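Local coordinates for protein putative glutathione S-transferase (Corynebacterium glutamicum, PDB 3M1G) that probably acts as a glutathione transferase of the ECM4-like subfamily, with a cysteine as its predicted nucleophile, at residues 301-306 with 313-318; 293-298 with 322-327; 139-144 with 155-160; 78-83 with 89-94. One frame throughout, in Å; residues are numbered along the deposited sequence. Where two conformers were deposited one is given.

Interaction 1: residues 301-306 with 313-318; sequences HYYITH and RIVPVG
Pro316 points its CD at one face of the Tyr303 ring, 3.4 Å from the centroid and almost exactly on the ring normal, a CH-pi contact over the middle of that face. Pro316 CG sits over the phenol end, 3.6 Å from Tyr303 CZ, while Ile314 O approaches the same ring obliquely. The other flat group is the Arg313 guanidinium, which has Ile304 O at its edge, near its plane but without a hydrogen bond. With CG beside its backbone N (chi1 -79°), the Tyr303 ring leans from the helix over the incoming chain, and its OH makes a weak hydrogen bond to a water that donates to Gly318 O. Apolar packing continues through one methyl of Val315: its CG2 touches Ile304 CG1 at 3.7 Å and Tyr303 CB at 4.0 Å. Arg313 crosses Ile304 at about a right angle and lays its aliphatic part on the helix end, with CD 3.4 Å from Ile304 O. No classical hydrogen bond joins the segments directly; Arg313 CA turns its hydrogen to Tyr303 O, 3.6 Å away, and Asn310 ND2 ties Tyr303 O to Ile314 O from the residues between the two segments. Val315 O and Val317 N are hydrogen-bonded to Gln209 NE2 and His212 NE2 of the second subunit, so the returning chain lies between helix and dimer partner. Here the last helix of a GST C-terminal domain ends and its C-terminal extension doubles back over it, one residue along from Tyr302, whose OH bonds Tyr201 and Tyr259 in the predicted active site.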
loop_
_atom_site.group_PDB
_atom_site.type_symbol
_atom_site.label_atom_id
_atom_site.label_comp_id
_atom_site.label_asym_id
_atom_site.label_seq_id
_atom_site.Cartn_x
_atom_site.Cartn_y
_atom_site.Cartn_z
ATOM N N HIS A 301 -10.825 1.007 13.431
ATOM C CA HIS A 301 -10.112 1.070 14.696
ATOM C C HIS A 301 -8.711 1.659 14.493
ATOM O O HIS A 301 -8.302 2.595 15.163
ATOM C CB HIS A 301 -9.978 -0.290 15.357
ATOM C CG HIS A 301 -9.026 -0.271 16.513
ATOM N ND1 HIS A 301 -9.358 0.282 17.731
ATOM C CD2 HIS A 301 -7.728 -0.647 16.610
ATOM C CE1 HIS A 301 -8.305 0.241 18.530
ATOM N NE2 HIS A 301 -7.304 -0.317 17.876
ATOM N N TYR A 302 -7.985 1.128 13.539
ATOM C CA TYR A 302 -6.589 1.519 13.400
ATOM C C TYR A 302 -6.486 2.953 12.892
ATOM O O TYR A 302 -5.759 3.770 13.463
ATOM C CB TYR A 302 -5.873 0.556 12.448
ATOM C CG TYR A 302 -5.479 -0.732 13.094
ATOM C CD1 TYR A 302 -6.363 -1.805 13.137
ATOM C CD2 TYR A 302 -4.231 -0.880 13.684
ATOM C CE1 TYR A 302 -6.012 -2.998 13.721
ATOM C CE2 TYR A 302 -3.857 -2.069 14.289
ATOM C CZ TYR A 302 -4.773 -3.131 14.327
ATOM O OH TYR A 302 -4.423 -4.345 14.897
ATOM N N TYR A 303 -7.219 3.246 11.823
ATOM C CA TYR A 303 -7.066 4.517 11.097
ATOM C C TYR A 303 -7.690 5.684 11.856
ATOM O O TYR A 303 -7.232 6.827 11.697
ATOM C CB TYR A 303 -7.648 4.440 9.671
ATOM C CG TYR A 303 -6.753 3.755 8.666
ATOM C CD1 TYR A 303 -5.679 4.436 8.080
ATOM C CD2 TYR A 303 -6.950 2.421 8.302
ATOM C CE1 TYR A 303 -4.842 3.806 7.121
ATOM C CE2 TYR A 303 -6.118 1.797 7.338
ATOM C CZ TYR A 303 -5.067 2.507 6.779
ATOM O OH TYR A 303 -4.246 1.920 5.859
ATOM N N ILE A 304 -8.734 5.429 12.655
ATOM C CA ILE A 304 -9.389 6.512 13.417
ATOM C C ILE A 304 -8.748 6.699 14.794
ATOM O O ILE A 304 -8.448 7.792 15.197
ATOM C CB ILE A 304 -10.897 6.275 13.580
ATOM C CG1 ILE A 304 -11.569 6.335 12.202
ATOM C CG2 ILE A 304 -11.535 7.328 14.527
ATOM C CD1 ILE A 304 -13.069 5.945 12.235
ATOM N N THR A 305 -8.478 5.605 15.468
ATOM C CA THR A 305 -7.940 5.610 16.830
ATOM C C THR A 305 -6.488 6.029 16.971
ATOM O O THR A 305 -6.132 6.617 17.975
ATOM C CB THR A 305 -8.125 4.168 17.393
ATOM O OG1 THR A 305 -9.519 4.009 17.638
ATOM C CG2 THR A 305 -7.292 3.868 18.615
ATOM N N HIS A 306 -5.643 5.715 15.989
ATOM C CA HIS A 306 -4.218 5.997 16.109
ATOM C C HIS A 306 -3.919 7.374 15.521
ATOM O O HIS A 306 -3.253 7.506 14.457
ATOM C CB HIS A 306 -3.369 4.924 15.430
ATOM C CG HIS A 306 -3.505 3.563 16.032
ATOM N ND1 HIS A 306 -3.200 2.410 15.341
ATOM C CD2 HIS A 306 -3.938 3.165 17.255
ATOM C CE1 HIS A 306 -3.426 1.362 16.116
ATOM N NE2 HIS A 306 -3.871 1.794 17.282
ATOM N N ARG A 313 -7.467 11.159 10.738
ATOM C CA ARG A 313 -8.448 10.119 11.056
ATOM C C ARG A 313 -9.312 9.621 9.883
ATOM O O ARG A 313 -10.380 9.032 10.090
ATOM C CB ARG A 313 -9.353 10.560 12.222
ATOM C CG ARG A 313 -8.588 10.894 13.476
ATOM C CD ARG A 313 -9.524 10.953 14.700
ATOM N NE ARG A 313 -9.370 12.231 15.311
ATOM C CZ ARG A 313 -8.903 12.497 16.531
ATOM N NH1 ARG A 313 -8.547 11.539 17.380
ATOM N NH2 ARG A 313 -8.819 13.783 16.900
ATOM N N ILE A 314 -8.812 9.767 8.660
ATOM C CA ILE A 314 -9.522 9.300 7.485
ATOM C C ILE A 314 -9.215 7.828 7.298
ATOM O O ILE A 314 -8.087 7.385 7.544
ATOM C CB ILE A 314 -9.145 10.163 6.296
ATOM C CG1 ILE A 314 -9.800 11.531 6.499
ATOM C CG2 ILE A 314 -9.582 9.545 4.940
ATOM C CD1 ILE A 314 -9.345 12.522 5.554
ATOM N N VAL A 315 -10.236 7.064 6.926
ATOM C CA VAL A 315 -10.094 5.649 6.621
ATOM C C VAL A 315 -10.064 5.469 5.097
ATOM O O VAL A 315 -11.005 5.859 4.420
ATOM C CB VAL A 315 -11.278 4.826 7.205
ATOM C CG1 VAL A 315 -11.053 3.294 7.018
ATOM C CG2 VAL A 315 -11.495 5.144 8.713
ATOM N N PRO A 316 -8.976 4.909 4.546
ATOM C CA PRO A 316 -8.950 4.717 3.099
ATOM C C PRO A 316 -10.100 3.836 2.621
ATOM O O PRO A 316 -10.484 2.890 3.318
ATOM C CB PRO A 316 -7.606 3.989 2.851
ATOM C CG PRO A 316 -6.798 4.175 4.086
ATOM C CD PRO A 316 -7.792 4.341 5.205
ATOM N N VAL A 317 -10.615 4.111 1.436
ATOM C CA VAL A 317 -11.652 3.257 0.845
ATOM C C VAL A 317 -11.055 1.886 0.510
ATOM O O VAL A 317 -11.697 0.875 0.719
ATOM C CB VAL A 317 -12.305 3.886 -0.407
ATOM C CG1 VAL A 317 -13.431 2.941 -0.970
ATOM C CG2 VAL A 317 -12.898 5.236 -0.022
ATOM N N GLY A 318 -9.801 1.867 0.056
ATOM C CA GLY A 318 -9.157 0.626 -0.300
ATOM C C GLY A 318 -8.538 -0.115 0.861
ATOM O O GLY A 318 -8.581 0.339 2.004
HETATM O O HOH W 1 -6.551 0.705 3.617
#

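Interaction 2: residues 293-298 with 322-327; sequences TDFTEI and SGFATP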
loop_
_atom_site.group_PDB
_atom_site.type_symbol
_atom_site.label_atom_id
_atom_site.label_comp_id
_atom_site.label_asym_id
_atom_site.label_seq_id
_atom_site.Cartn_x
_atom_site.Cartn_y
_atom_site.Cartn_z
ATOM N N THR A 293 -14.319 -12.167 10.732
ATOM C CA THR A 293 -13.444 -11.078 10.273
ATOM C C THR A 293 -14.315 -9.922 9.777
ATOM O O THR A 293 -15.026 -10.072 8.767
ATOM C CB THR A 293 -12.514 -11.552 9.153
ATOM O OG1 THR A 293 -11.737 -12.658 9.620
ATOM C CG2 THR A 293 -11.550 -10.419 8.676
ATOM N N ASP A 294 -14.284 -8.809 10.511
ATOM C CA ASP A 294 -15.039 -7.602 10.154
ATOM C C ASP A 294 -14.056 -6.530 9.674
ATOM O O ASP A 294 -13.390 -5.858 10.482
ATOM C CB ASP A 294 -15.876 -7.110 11.340
ATOM C CG ASP A 294 -16.840 -5.958 10.968
ATOM O OD1 ASP A 294 -16.448 -5.137 10.121
ATOM O OD2 ASP A 294 -17.975 -5.890 11.546
ATOM N N PHE A 295 -13.956 -6.394 8.357
ATOM C CA PHE A 295 -12.947 -5.508 7.769
ATOM C C PHE A 295 -13.206 -4.038 8.089
ATOM O O PHE A 295 -12.260 -3.271 8.263
ATOM C CB PHE A 295 -12.843 -5.718 6.265
ATOM C CG PHE A 295 -12.177 -7.005 5.877
ATOM C CD1 PHE A 295 -10.822 -7.162 6.022
ATOM C CD2 PHE A 295 -12.913 -8.050 5.337
ATOM C CE1 PHE A 295 -10.205 -8.328 5.634
ATOM C CE2 PHE A 295 -12.321 -9.206 4.961
ATOM C CZ PHE A 295 -10.942 -9.353 5.104
ATOM N N THR A 296 -14.475 -3.656 8.209
ATOM C CA THR A 296 -14.825 -2.275 8.564
ATOM C C THR A 296 -14.361 -1.913 9.954
ATOM O O THR A 296 -13.777 -0.860 10.140
ATOM C CB THR A 296 -16.332 -2.017 8.419
ATOM O OG1 THR A 296 -16.695 -2.249 7.058
ATOM C CG2 THR A 296 -16.719 -0.568 8.812
ATOM N N GLU A 297 -14.602 -2.791 10.939
ATOM C CA GLU A 297 -14.196 -2.483 12.305
ATOM C C GLU A 297 -12.701 -2.559 12.444
ATOM O O GLU A 297 -12.118 -1.786 13.195
ATOM C CB GLU A 297 -14.884 -3.399 13.331
ATOM C CG GLU A 297 -16.354 -3.044 13.437
ATOM C CD GLU A 297 -17.074 -3.603 14.638
ATOM O OE1 GLU A 297 -16.432 -4.192 15.521
ATOM O OE2 GLU A 297 -18.313 -3.407 14.704
ATOM N N ILE A 298 -12.061 -3.464 11.733
ATOM C CA ILE A 298 -10.581 -3.489 11.718
ATOM C C ILE A 298 -10.035 -2.119 11.219
ATOM O O ILE A 298 -9.282 -1.452 11.943
ATOM C CB ILE A 298 -10.058 -4.661 10.853
ATOM C CG1 ILE A 298 -10.331 -6.007 11.542
ATOM C CG2 ILE A 298 -8.544 -4.508 10.479
ATOM C CD1 ILE A 298 -10.193 -7.211 10.606
ATOM N N SER A 322 -11.988 -7.966 -2.716
ATOM C CA SER A 322 -12.790 -8.963 -3.378
ATOM C C SER A 322 -11.983 -10.243 -3.652
ATOM O O SER A 322 -12.549 -11.322 -3.733
ATOM C CB SER A 322 -13.436 -8.392 -4.656
ATOM O OG SER A 322 -12.434 -8.142 -5.620
ATOM N N GLY A 323 -10.659 -10.139 -3.718
ATOM C CA GLY A 323 -9.787 -11.288 -3.906
ATOM C C GLY A 323 -9.854 -12.378 -2.850
ATOM O O GLY A 323 -9.504 -13.507 -3.137
ATOM N N PHE A 324 -10.276 -12.030 -1.627
ATOM C CA PHE A 324 -10.358 -12.969 -0.521
ATOM C C PHE A 324 -11.264 -14.165 -0.837
ATOM O O PHE A 324 -11.076 -15.227 -0.271
ATOM C CB PHE A 324 -10.858 -12.291 0.777
ATOM C CG PHE A 324 -9.765 -11.705 1.621
ATOM C CD1 PHE A 324 -8.969 -12.500 2.411
ATOM C CD2 PHE A 324 -9.486 -10.362 1.563
ATOM C CE1 PHE A 324 -7.973 -11.955 3.184
ATOM C CE2 PHE A 324 -8.463 -9.804 2.342
ATOM C CZ PHE A 324 -7.721 -10.589 3.141
ATOM N N ALA A 325 -12.206 -13.963 -1.744
ATOM C CA ALA A 325 -13.202 -14.969 -2.121
ATOM C C ALA A 325 -12.831 -15.786 -3.361
ATOM O O ALA A 325 -13.594 -16.627 -3.746
ATOM C CB ALA A 325 -14.601 -14.291 -2.363
ATOM N N THR A 326 -11.676 -15.536 -3.977
ATOM C CA THR A 326 -11.335 -16.187 -5.215
ATOM C C THR A 326 -10.682 -17.555 -4.959
ATOM O O THR A 326 -10.145 -17.789 -3.863
ATOM C CB THR A 326 -10.372 -15.289 -6.064
ATOM O OG1 THR A 326 -9.146 -15.035 -5.334
ATOM C CG2 THR A 326 -11.073 -13.962 -6.472
ATOM N N PRO A 327 -10.714 -18.468 -5.955
ATOM C CA PRO A 327 -10.063 -19.792 -5.783
ATOM C C PRO A 327 -8.585 -19.660 -5.408
ATOM O O PRO A 327 -7.849 -18.917 -6.053
ATOM C CB PRO A 327 -10.204 -20.444 -7.166
ATOM C CG PRO A 327 -11.479 -19.813 -7.741
ATOM C CD PRO A 327 -11.406 -18.368 -7.259
#
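Phe295 and Phe324 meet ring against ring, and they alone join these segments. From CB, Phe295 sets out toward the 322-327 turn; its CG lies anti to the carbonyl carbon (chi1 -73°), which carries the ring away from its helix. Farther out, CE1 comes 4.0 Å from Phe324 CE2, and at the tip CZ reaches the same Phe324 CE2 at 3.7 Å. CZ thus stands over one face of the Phe324 ring, toward its rim rather than its centre. At this same outer end Thr293 CG2 lies over one face of the Phe295 ring, about 3.8 Å above the plane and toward the rim. The planes of the two rings are inclined by 44° with centroids 5.2 Å apart, an oblique aromatic pair. This buried pair pins a 3-10 turn of the C-terminal extension to the start of helix 295-305 in the all-helical GST C-terminal domain; Val253 of helix 243-253 packs on both phenylalanine side chains, and Trp277 meets Phe324 edge-to-face. Behind Phe295 the helix is opened by Asp294 as N-cap: its OD1 accepts from Glu297 N at 3.1 Å, from well above the carboxylate plane, while OD2 is held by Asn356. Behind Phe324, Thr326 folds back on the turn, its OG1 giving a hydrogen bond of 2.7 Å to a lone pair of Gly323 O, which also accepts from Thr326 N. Arg281 NH2 is a further partner of that hydroxyl.

Interaction 3: residues 139-144 with 155-160; sequences PALVEE and PSITID
The CA atoms of Leu141 and Ile157 are 8.1 Å apart, the nearest between these segments, where a strand faces a helix in the thioredoxin-like N-terminal domain of the GST fold. Strand 140-143 is an inner strand of the four-stranded sheet, bonded through its backbone to strands 62-66 and 149-151; the helical segment 155-160 packs over one side of it. That spacing leaves room for one layer of side chains. Leu141 and Ile157 both direct CB toward the other segment and reach out tip to tip. A single methyl of the leucine, CD1, does the touching. In Ile157, chi1 of -71° puts CG2 anti to the backbone N and CG1 anti to the carbonyl carbon, and both branches end at the same distance from Leu141 CD1, 4.1 Å. Leu64 and Ile89 also pack on Leu141, while Thr76 of helix 71-83 touches Ile157. Pro139 follows a cis peptide bond, the cis-proline characteristic of thioredoxin-like folds, and its side chain is about 5 Å from that of Cys70, the predicted nucleophile. From this proline the backbone carbonyl makes a looser touch on the Ile157 side chain, Pro139 O lying 4.4 Å from Ile157 CD1.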
loop_
_atom_site.group_PDB
_atom_site.type_symbol
_atom_site.label_atom_id
_atom_site.label_comp_id
_atom_site.label_asym_id
_atom_site.label_seq_id
_atom_site.Cartn_x
_atom_site.Cartn_y
_atom_site.Cartn_z
ATOM N N PRO A 139 -7.893 -9.722 24.719
ATOM C CA PRO A 139 -8.999 -10.582 25.147
ATOM C C PRO A 139 -8.842 -10.983 26.609
ATOM O O PRO A 139 -7.725 -11.015 27.115
ATOM C CB PRO A 139 -8.864 -11.820 24.261
ATOM C CG PRO A 139 -7.385 -11.912 23.955
ATOM C CD PRO A 139 -6.879 -10.474 23.970
ATOM N N ALA A 140 -9.969 -11.280 27.244
ATOM C CA ALA A 140 -10.017 -11.757 28.614
ATOM C C ALA A 140 -11.155 -12.744 28.794
ATOM O O ALA A 140 -12.203 -12.633 28.145
ATOM C CB ALA A 140 -10.184 -10.577 29.608
ATOM N N LEU A 141 -10.940 -13.712 29.688
ATOM C CA LEU A 141 -12.049 -14.530 30.207
ATOM C C LEU A 141 -12.458 -13.957 31.552
ATOM O O LEU A 141 -11.610 -13.695 32.422
ATOM C CB LEU A 141 -11.657 -16.013 30.298
ATOM C CG LEU A 141 -11.479 -16.751 28.964
ATOM C CD1 LEU A 141 -10.709 -18.065 29.231
ATOM C CD2 LEU A 141 -12.881 -17.018 28.386
ATOM N N VAL A 142 -13.758 -13.682 31.670
ATOM C CA VAL A 142 -14.341 -13.000 32.809
ATOM C C VAL A 142 -15.409 -13.890 33.468
ATOM O O VAL A 142 -16.220 -14.496 32.769
ATOM C CB VAL A 142 -15.000 -11.678 32.337
ATOM C CG1 VAL A 142 -15.689 -10.987 33.457
ATOM C CG2 VAL A 142 -13.899 -10.733 31.719
ATOM N N GLU A 143 -15.402 -13.965 34.796
ATOM C CA GLU A 143 -16.452 -14.674 35.514
ATOM C C GLU A 143 -17.690 -13.801 35.491
ATOM O O GLU A 143 -17.658 -12.709 36.065
ATOM C CB GLU A 143 -16.030 -15.002 36.953
ATOM C CG GLU A 143 -17.145 -15.665 37.762
ATOM C CD GLU A 143 -16.732 -16.096 39.145
ATOM O OE1 GLU A 143 -16.272 -15.252 39.951
ATOM O OE2 GLU A 143 -16.928 -17.290 39.457
ATOM N N GLU A 144 -18.743 -14.233 34.798
ATOM C CA GLU A 144 -19.953 -13.407 34.628
ATOM C C GLU A 144 -20.576 -12.903 35.932
ATOM O O GLU A 144 -20.956 -11.760 36.024
ATOM C CB GLU A 144 -21.043 -14.160 33.871
ATOM C CG GLU A 144 -20.913 -14.169 32.343
ATOM C CD GLU A 144 -21.909 -15.155 31.711
ATOM O OE1 GLU A 144 -22.858 -15.544 32.416
ATOM O OE2 GLU A 144 -21.765 -15.557 30.543
ATOM N N PRO A 155 -2.070 -16.350 24.954
ATOM C CA PRO A 155 -1.536 -17.663 24.495
ATOM C C PRO A 155 -2.105 -18.882 25.267
ATOM O O PRO A 155 -2.437 -19.887 24.639
ATOM C CB PRO A 155 -0.028 -17.553 24.720
ATOM C CG PRO A 155 0.242 -15.995 24.782
ATOM C CD PRO A 155 -0.986 -15.459 25.451
ATOM N N SER A 156 -2.258 -18.796 26.583
ATOM C CA SER A 156 -2.813 -19.913 27.297
ATOM C C SER A 156 -4.317 -20.046 27.106
ATOM O O SER A 156 -4.855 -21.158 27.209
ATOM C CB SER A 156 -2.415 -19.909 28.793
ATOM O OG SER A 156 -3.052 -18.876 29.465
ATOM N N ILE A 157 -5.000 -18.968 26.728
ATOM C CA ILE A 157 -6.428 -19.059 26.502
ATOM C C ILE A 157 -6.734 -20.050 25.392
ATOM O O ILE A 157 -7.551 -20.930 25.578
ATOM C CB ILE A 157 -7.103 -17.674 26.257
ATOM C CG1 ILE A 157 -7.115 -16.886 27.562
ATOM C CG2 ILE A 157 -8.565 -17.828 25.736
ATOM C CD1 ILE A 157 -7.612 -15.428 27.444
ATOM N N THR A 158 -6.069 -19.944 24.247
ATOM C CA THR A 158 -6.385 -20.808 23.116
ATOM C C THR A 158 -5.847 -22.224 23.339
ATOM O O THR A 158 -6.515 -23.200 22.988
ATOM C CB THR A 158 -5.881 -20.219 21.749
ATOM O OG1 THR A 158 -4.494 -19.863 21.869
ATOM C CG2 THR A 158 -6.706 -18.945 21.354
ATOM N N ILE A 159 -4.686 -22.357 23.972
ATOM C CA ILE A 159 -4.187 -23.688 24.282
ATOM C C ILE A 159 -5.177 -24.372 25.214
ATOM O O ILE A 159 -5.579 -25.515 25.002
ATOM C CB ILE A 159 -2.763 -23.655 24.905
ATOM C CG1 ILE A 159 -1.740 -23.136 23.916
ATOM C CG2 ILE A 159 -2.325 -25.018 25.356
ATOM C CD1 ILE A 159 -1.791 -23.847 22.544
ATOM N N ASP A 160 -5.623 -23.656 26.231
ATOM C CA ASP A 160 -6.574 -24.245 27.189
ATOM C C ASP A 160 -7.951 -24.519 26.572
ATOM O O ASP A 160 -8.572 -25.542 26.890
ATOM C CB ASP A 160 -6.656 -23.405 28.456
ATOM C CG ASP A 160 -5.356 -23.484 29.298
ATOM O OD1 ASP A 160 -4.465 -24.349 29.010
ATOM O OD2 ASP A 160 -5.245 -22.720 30.292
#

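Interaction 4: residues 78-83 with 89-94; sequences ITRRLL and ISLGLT
Hydrogen bonding centres on one carbonyl, Ile89 O, which Arg80 grips side-on with two nitrogens. NE donates to Ile89 O at 2.9 Å and NH2 donates to Ile89 O at 2.9 Å, with angles at the hydrogens of 148° and 145°. The oxygen lies practically in the guanidinium plane; seen from the carbonyl, NH2 is in its plane whereas NE stands well above it. This fork holds the rotation of the guanidinium. The side chain gets there stretched as far as NE, with CG anti to the backbone N (chi1 177°), and spans from helix to strand.

Charge enters at the third nitrogen: NH1 makes a salt bridge with Glu352, which probably offsets the positive charge of this buried arginine.

Van der Waals packing sets an aliphatic side chain on one guanidinium face: Leu91 CB sits about 3.4 Å above the plane, toward the rim. Of the guanidinium atoms, NH2 of Arg80 comes nearest to Leu91 CB, at 3.7 Å, and Leu91 CD2 lies 4.0 Å from Arg80 NH1.

These residues fasten the return limb of a beta-alpha-beta crossover, strand 62-66, helix 71-83 and strand 90-93, in the thioredoxin-like domain. Strand 90-93 is an edge strand of the four-stranded sheet within this chain, parallel to 62-66, whose Leu64 packs on both Arg80 and Leu91; the far side of the helix meets helix 243-253 through Ile78 and Leu82.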
loop_
_atom_site.group_PDB
_atom_site.type_symbol
_atom_site.label_atom_id
_atom_site.label_comp_id
_atom_site.label_asym_id
_atom_site.label_seq_id
_atom_site.Cartn_x
_atom_site.Cartn_y
_atom_site.Cartn_z
ATOM N N ILE A 78 -11.782 -17.123 16.942
ATOM C CA ILE A 78 -11.694 -18.159 15.909
ATOM C C ILE A 78 -11.715 -19.551 16.606
ATOM O O ILE A 78 -12.406 -20.451 16.167
ATOM C CB ILE A 78 -10.370 -18.039 15.097
ATOM C CG1 ILE A 78 -10.365 -16.767 14.199
ATOM C CG2 ILE A 78 -10.152 -19.243 14.267
ATOM C CD1 ILE A 78 -8.908 -16.322 13.707
ATOM N N THR A 79 -10.928 -19.697 17.671
ATOM C CA THR A 79 -10.786 -20.978 18.337
ATOM C C THR A 79 -12.125 -21.370 18.987
ATOM O O THR A 79 -12.563 -22.518 18.868
ATOM C CB THR A 79 -9.642 -20.926 19.352
ATOM O OG1 THR A 79 -8.425 -20.582 18.662
ATOM C CG2 THR A 79 -9.468 -22.280 20.067
ATOM N N ARG A 80 -12.776 -20.410 19.639
ATOM C CA ARG A 80 -14.093 -20.632 20.241
ATOM C C ARG A 80 -15.106 -21.143 19.220
ATOM O O ARG A 80 -15.870 -22.096 19.497
ATOM C CB ARG A 80 -14.603 -19.380 20.953
ATOM C CG ARG A 80 -16.003 -19.448 21.567
ATOM C CD ARG A 80 -16.303 -18.211 22.352
ATOM N NE ARG A 80 -17.720 -18.028 22.703
ATOM C CZ ARG A 80 -18.631 -17.410 21.948
ATOM N NH1 ARG A 80 -18.337 -16.922 20.745
ATOM N NH2 ARG A 80 -19.864 -17.284 22.401
ATOM N N ARG A 81 -15.116 -20.529 18.044
ATOM C CA ARG A 81 -15.992 -20.995 16.982
ATOM C C ARG A 81 -15.606 -22.392 16.429
ATOM O O ARG A 81 -16.473 -23.270 16.282
ATOM C CB ARG A 81 -16.077 -19.964 15.872
ATOM C CG ARG A 81 -16.956 -20.396 14.691
ATOM C CD ARG A 81 -17.671 -19.252 14.018
ATOM N NE ARG A 81 -18.434 -19.773 12.887
ATOM C CZ ARG A 81 -19.570 -20.466 12.999
ATOM N NH1 ARG A 81 -20.142 -20.691 14.192
ATOM N NH2 ARG A 81 -20.160 -20.913 11.908
ATOM N N LEU A 82 -14.331 -22.604 16.116
ATOM C CA LEU A 82 -13.908 -23.853 15.543
ATOM C C LEU A 82 -14.250 -25.021 16.456
ATOM O O LEU A 82 -14.697 -26.069 15.982
ATOM C CB LEU A 82 -12.408 -23.846 15.253
ATOM C CG LEU A 82 -11.925 -23.086 14.010
ATOM C CD1 LEU A 82 -10.400 -23.076 13.994
ATOM C CD2 LEU A 82 -12.485 -23.748 12.748
ATOM N N LEU A 83 -14.064 -24.829 17.769
ATOM C CA LEU A 83 -14.265 -25.909 18.731
ATOM C C LEU A 83 -15.701 -26.110 19.179
ATOM O O LEU A 83 -15.995 -27.123 19.808
ATOM C CB LEU A 83 -13.376 -25.705 19.959
ATOM C CG LEU A 83 -11.872 -25.714 19.602
ATOM C CD1 LEU A 83 -11.065 -25.404 20.888
ATOM C CD2 LEU A 83 -11.434 -27.046 18.981
ATOM N N ILE A 89 -19.370 -20.730 26.663
ATOM C CA ILE A 89 -18.693 -19.502 27.059
ATOM C C ILE A 89 -19.330 -18.390 26.239
ATOM O O ILE A 89 -19.400 -18.460 24.991
ATOM C CB ILE A 89 -17.192 -19.552 26.733
ATOM C CG1 ILE A 89 -16.506 -20.700 27.476
ATOM C CG2 ILE A 89 -16.478 -18.201 26.996
ATOM C CD1 ILE A 89 -15.048 -21.026 26.922
ATOM N N SER A 90 -19.832 -17.368 26.927
ATOM C CA SER A 90 -20.522 -16.263 26.257
ATOM C C SER A 90 -19.496 -15.297 25.660
ATOM O O SER A 90 -18.291 -15.422 25.909
ATOM C CB SER A 90 -21.463 -15.531 27.231
ATOM O OG SER A 90 -20.731 -14.944 28.300
ATOM N N LEU A 91 -19.977 -14.332 24.881
ATOM C CA LEU A 91 -19.099 -13.423 24.107
ATOM C C LEU A 91 -19.534 -11.983 24.344
ATOM O O LEU A 91 -20.707 -11.659 24.170
ATOM C CB LEU A 91 -19.158 -13.689 22.605
ATOM C CG LEU A 91 -18.224 -12.842 21.730
ATOM C CD1 LEU A 91 -16.739 -13.191 22.012
ATOM C CD2 LEU A 91 -18.537 -13.000 20.238
ATOM N N GLY A 92 -18.588 -11.163 24.791
ATOM C CA GLY A 92 -18.767 -9.720 24.864
ATOM C C GLY A 92 -17.795 -9.041 23.887
ATOM O O GLY A 92 -16.622 -9.374 23.850
ATOM N N LEU A 93 -18.300 -8.119 23.081
ATOM C CA LEU A 93 -17.474 -7.340 22.142
ATOM C C LEU A 93 -17.262 -5.903 22.651
ATOM O O LEU A 93 -18.227 -5.249 23.044
ATOM C CB LEU A 93 -18.121 -7.350 20.770
ATOM C CG LEU A 93 -18.191 -8.756 20.174
ATOM C CD1 LEU A 93 -19.110 -8.757 18.972
ATOM C CD2 LEU A 93 -16.817 -9.307 19.805
ATOM N N THR A 94 -16.004 -5.448 22.659
ATOM C CA THR A 94 -15.599 -4.122 23.178
ATOM C C THR A 94 -14.511 -3.547 22.274
ATOM O O THR A 94 -14.356 -4.012 21.143
ATOM C CB THR A 94 -15.018 -4.219 24.612
ATOM O OG1 THR A 94 -14.838 -2.905 25.166
ATOM C CG2 THR A 94 -13.666 -4.948 24.597
#

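Overall arrangement
Interactions 3 and 4 belong to the thioredoxin-like domain and share its sheet: their centres are 10 Å apart, and they touch through Glu144 OE2 and Ser90 OG, a probable hydrogen bond. Interactions 1 and 2 lie in the helical domain, at the two ends of helix 295-305, each held by the extension that follows that helix. The centres of interactions 1 and 2 are 16 Å apart. Interactions 2 and 3 are buried and apolar, aromatic in one and aliphatic in the other. Interaction 1, partly buried, combines CH-pi packing with a dimer contact, whereas interaction 4, likewise only partly buried, is the polar one, an arginine fork. Interactions 2 and 3 flank the chain's centre on opposite sides.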